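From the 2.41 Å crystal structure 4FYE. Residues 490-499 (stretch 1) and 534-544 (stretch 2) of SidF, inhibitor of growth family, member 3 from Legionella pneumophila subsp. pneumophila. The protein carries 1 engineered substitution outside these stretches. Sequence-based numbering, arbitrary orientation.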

# COMPACT_ATOMS: atom_id res chain seq x y z
N GLU A 490 1.86 1.76 31.75
CA GLU A 490 1.88 0.70 32.79
C GLU A 490 1.06 -0.54 32.36
O GLU A 490 1.61 -1.66 32.32
CB GLU A 490 1.46 1.20 34.19
CG GLU A 490 2.45 2.12 34.87
CD GLU A 490 1.87 2.79 36.12
OE1 GLU A 490 0.76 3.38 36.05
OE2 GLU A 490 2.52 2.73 37.19
N LYS A 491 -0.22 -0.38 32.01
CA LYS A 491 -0.94 -1.60 31.62
C LYS A 491 -0.48 -2.27 30.33
O LYS A 491 -0.56 -3.49 30.22
CB LYS A 491 -2.46 -1.49 31.66
CG LYS A 491 -3.07 -2.88 31.82
CD LYS A 491 -4.52 -2.97 31.34
CE LYS A 491 -5.49 -2.12 32.16
NZ LYS A 491 -5.93 -2.70 33.48
N GLU A 492 -0.01 -1.49 29.37
CA GLU A 492 0.47 -2.08 28.12
C GLU A 492 1.73 -2.90 28.38
O GLU A 492 1.94 -3.96 27.79
CB GLU A 492 0.69 -1.03 27.03
CG GLU A 492 0.73 -1.62 25.61
CD GLU A 492 -0.60 -1.61 24.85
OE1 GLU A 492 -1.14 -0.52 24.50
OE2 GLU A 492 -1.10 -2.71 24.54
N ASN A 493 2.55 -2.42 29.31
CA ASN A 493 3.66 -3.24 29.81
C ASN A 493 3.30 -4.60 30.50
O ASN A 493 3.98 -5.60 30.27
CB ASN A 493 4.65 -2.36 30.55
CG ASN A 493 5.39 -1.40 29.59
OD1 ASN A 493 5.60 -1.71 28.41
ND2 ASN A 493 5.77 -0.24 30.10
N ALA A 494 2.19 -4.65 31.24
CA ALA A 494 1.64 -5.91 31.79
C ALA A 494 1.26 -7.00 30.75
O ALA A 494 1.36 -8.23 31.01
CB ALA A 494 0.44 -5.60 32.68
N LEU A 495 0.83 -6.52 29.58
CA LEU A 495 0.44 -7.37 28.44
C LEU A 495 1.55 -8.10 27.75
O LEU A 495 1.34 -9.18 27.17
CB LEU A 495 -0.26 -6.52 27.39
CG LEU A 495 -1.77 -6.40 27.55
CD1 LEU A 495 -2.30 -5.46 26.49
CD2 LEU A 495 -2.45 -7.76 27.40
N LYS A 496 2.74 -7.51 27.78
CA LYS A 496 3.88 -8.02 27.02
C LYS A 496 4.14 -9.49 27.28
O LYS A 496 4.13 -10.27 26.35
CB LYS A 496 5.14 -7.17 27.27
CG LYS A 496 5.01 -5.65 27.01
CD LYS A 496 4.34 -5.21 25.70
CE LYS A 496 4.43 -3.68 25.50
NZ LYS A 496 3.64 -3.15 24.33
N GLU A 497 4.31 -9.86 28.55
CA GLU A 497 4.43 -11.26 28.97
C GLU A 497 3.33 -12.16 28.31
O GLU A 497 3.60 -13.03 27.47
CB GLU A 497 4.34 -11.31 30.49
CG GLU A 497 5.31 -12.28 31.15
CD GLU A 497 5.67 -13.44 30.25
OE1 GLU A 497 4.79 -14.28 29.97
OE2 GLU A 497 6.84 -13.51 29.82
N VAL A 498 2.08 -11.92 28.70
CA VAL A 498 0.94 -12.59 28.06
C VAL A 498 0.96 -12.56 26.50
O VAL A 498 0.78 -13.60 25.83
CB VAL A 498 -0.38 -12.01 28.62
CG1 VAL A 498 -1.52 -12.96 28.33
CG2 VAL A 498 -0.27 -11.74 30.14
N LYS A 499 1.19 -11.40 25.90
CA LYS A 499 1.30 -11.36 24.41
C LYS A 499 2.33 -12.36 23.83
O LYS A 499 2.01 -13.11 22.88
CB LYS A 499 1.54 -9.95 23.88
CG LYS A 499 0.27 -9.13 23.85
CD LYS A 499 0.61 -7.68 23.61
CE LYS A 499 -0.64 -6.86 23.39
NZ LYS A 499 -0.17 -5.50 23.05
N GLY A 534 -7.58 -18.73 26.55
CA GLY A 534 -7.36 -18.15 27.87
C GLY A 534 -6.59 -16.84 27.76
O GLY A 534 -7.00 -15.81 28.32
N TYR A 535 -5.48 -16.89 27.03
CA TYR A 535 -4.61 -15.73 26.83
C TYR A 535 -5.39 -14.68 26.08
O TYR A 535 -5.30 -13.49 26.39
CB TYR A 535 -3.32 -16.11 26.06
CG TYR A 535 -2.38 -17.09 26.78
CD1 TYR A 535 -2.09 -16.96 28.14
CD2 TYR A 535 -1.77 -18.14 26.08
CE1 TYR A 535 -1.23 -17.84 28.79
CE2 TYR A 535 -0.90 -19.03 26.71
CZ TYR A 535 -0.64 -18.88 28.07
OH TYR A 535 0.23 -19.74 28.70
N GLU A 536 -6.19 -15.12 25.12
CA GLU A 536 -7.08 -14.23 24.39
C GLU A 536 -8.10 -13.52 25.30
O GLU A 536 -8.11 -12.29 25.32
CB GLU A 536 -7.78 -14.99 23.27
CG GLU A 536 -8.05 -14.13 22.05
CD GLU A 536 -8.66 -14.93 20.90
OE1 GLU A 536 -9.49 -15.84 21.17
OE2 GLU A 536 -8.30 -14.63 19.73
N LYS A 537 -8.89 -14.26 26.10
CA LYS A 537 -9.84 -13.61 27.04
C LYS A 537 -9.07 -12.61 27.86
O LYS A 537 -9.56 -11.53 28.21
CB LYS A 537 -10.55 -14.55 28.03
CG LYS A 537 -10.55 -16.05 27.77
CD LYS A 537 -11.77 -16.72 28.40
CE LYS A 537 -12.97 -16.59 27.47
NZ LYS A 537 -14.23 -16.98 28.14
N SER A 538 -7.85 -12.97 28.18
CA SER A 538 -7.08 -12.17 29.09
C SER A 538 -6.52 -10.89 28.48
O SER A 538 -6.62 -9.80 29.06
CB SER A 538 -5.99 -13.02 29.72
OG SER A 538 -5.33 -12.23 30.66
N ILE A 539 -5.94 -11.01 27.29
CA ILE A 539 -5.60 -9.84 26.51
C ILE A 539 -6.86 -9.02 26.23
O ILE A 539 -6.89 -7.82 26.54
CB ILE A 539 -4.90 -10.25 25.21
CG1 ILE A 539 -3.64 -11.05 25.55
CG2 ILE A 539 -4.56 -9.02 24.35
CD1 ILE A 539 -3.37 -12.16 24.56
N LYS A 540 -7.90 -9.67 25.71
CA LYS A 540 -9.21 -9.01 25.54
C LYS A 540 -9.56 -8.08 26.70
O LYS A 540 -9.81 -6.88 26.47
CB LYS A 540 -10.36 -10.01 25.38
CG LYS A 540 -10.48 -10.65 24.02
CD LYS A 540 -10.60 -9.62 22.92
CE LYS A 540 -10.04 -10.17 21.61
NZ LYS A 540 -10.52 -11.57 21.41
N LYS A 541 -9.55 -8.63 27.91
CA LYS A 541 -9.91 -7.92 29.14
C LYS A 541 -9.01 -6.69 29.41
O LYS A 541 -9.50 -5.60 29.71
CB LYS A 541 -9.88 -8.89 30.34
CG LYS A 541 -10.35 -8.30 31.68
CD LYS A 541 -10.14 -9.25 32.84
CE LYS A 541 -10.79 -8.72 34.11
NZ LYS A 541 -10.24 -9.37 35.34
N GLN A 542 -7.70 -6.85 29.27
CA GLN A 542 -6.78 -5.73 29.49
C GLN A 542 -6.88 -4.74 28.35
O GLN A 542 -6.89 -3.54 28.58
CB GLN A 542 -5.32 -6.18 29.66
CG GLN A 542 -4.95 -6.65 31.04
CD GLN A 542 -3.49 -7.09 31.10
OE1 GLN A 542 -3.22 -8.28 31.26
NE2 GLN A 542 -2.53 -6.13 30.94
N GLU A 543 -6.93 -5.24 27.11
CA GLU A 543 -7.22 -4.39 25.94
C GLU A 543 -8.45 -3.44 26.23
O GLU A 543 -8.36 -2.20 26.13
CB GLU A 543 -7.39 -5.25 24.68
CG GLU A 543 -6.06 -5.79 24.11
CD GLU A 543 -6.14 -6.59 22.78
OE1 GLU A 543 -7.23 -7.13 22.43
OE2 GLU A 543 -5.08 -6.73 22.09
N SER A 544 -9.56 -4.02 26.69
CA SER A 544 -10.71 -3.22 27.16
C SER A 544 -10.40 -2.06 28.10
O SER A 544 -10.88 -0.95 27.87
CB SER A 544 -11.76 -4.09 27.84
OG SER A 544 -12.46 -4.82 26.87

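The apolar centre of this contact is built from L495 and V498 on one helix and I539 on the other. L495 sets out sideways from its backbone, but with its m,t rotamer the branched end comes nearer the other helix, where L495 CD2 lies 3.9 Å from I539 CG2 and equally close to I539 CA. One turn along, V498 CG1 reaches I539 CG1 at 4.0 Å, so I539 packs against both residues. Branched aliphatic side chains suit this position: they are compact, and burying them against one another costs no hydrogen bonds. V498 CG1 also sits 4.0 Å from Y535 CD1, approaching obliquely a ring whose carbons extend the apolar strip toward the start of the second stretch.

The backbones explain this pairing. The two helices run nearly antiparallel, at 171°, with their axes 10.2 Å apart, so residues rising along one meet residues descending the other: V498 lies across from Y535, L495 from I539 and K491 from Q542. Such spacing leaves room for side chains of moderate size between the helices.

Toward the K491 end the chemistry changes. Q542, with the largest covered area of any residue here, suits this border: Q542 CB packs 4.0 Å from L495 CD2, while the amide brings polar atoms to the edge. Q542 NE2 lies 3.5 Å from both L495 CG and A494 CB; A494 points its CB toward the other helix, and its single methyl lies beside the glutamine amide. Q542 NE2 is also 3.4 Å from K491 O and from K491 CG, so the amide rests against the aliphatic part of the lysine as well as its backbone. Within the first helix, K499 NZ forms a salt bridge with E492 OE2 at 3.3 Å, also a weak hydrogen bond.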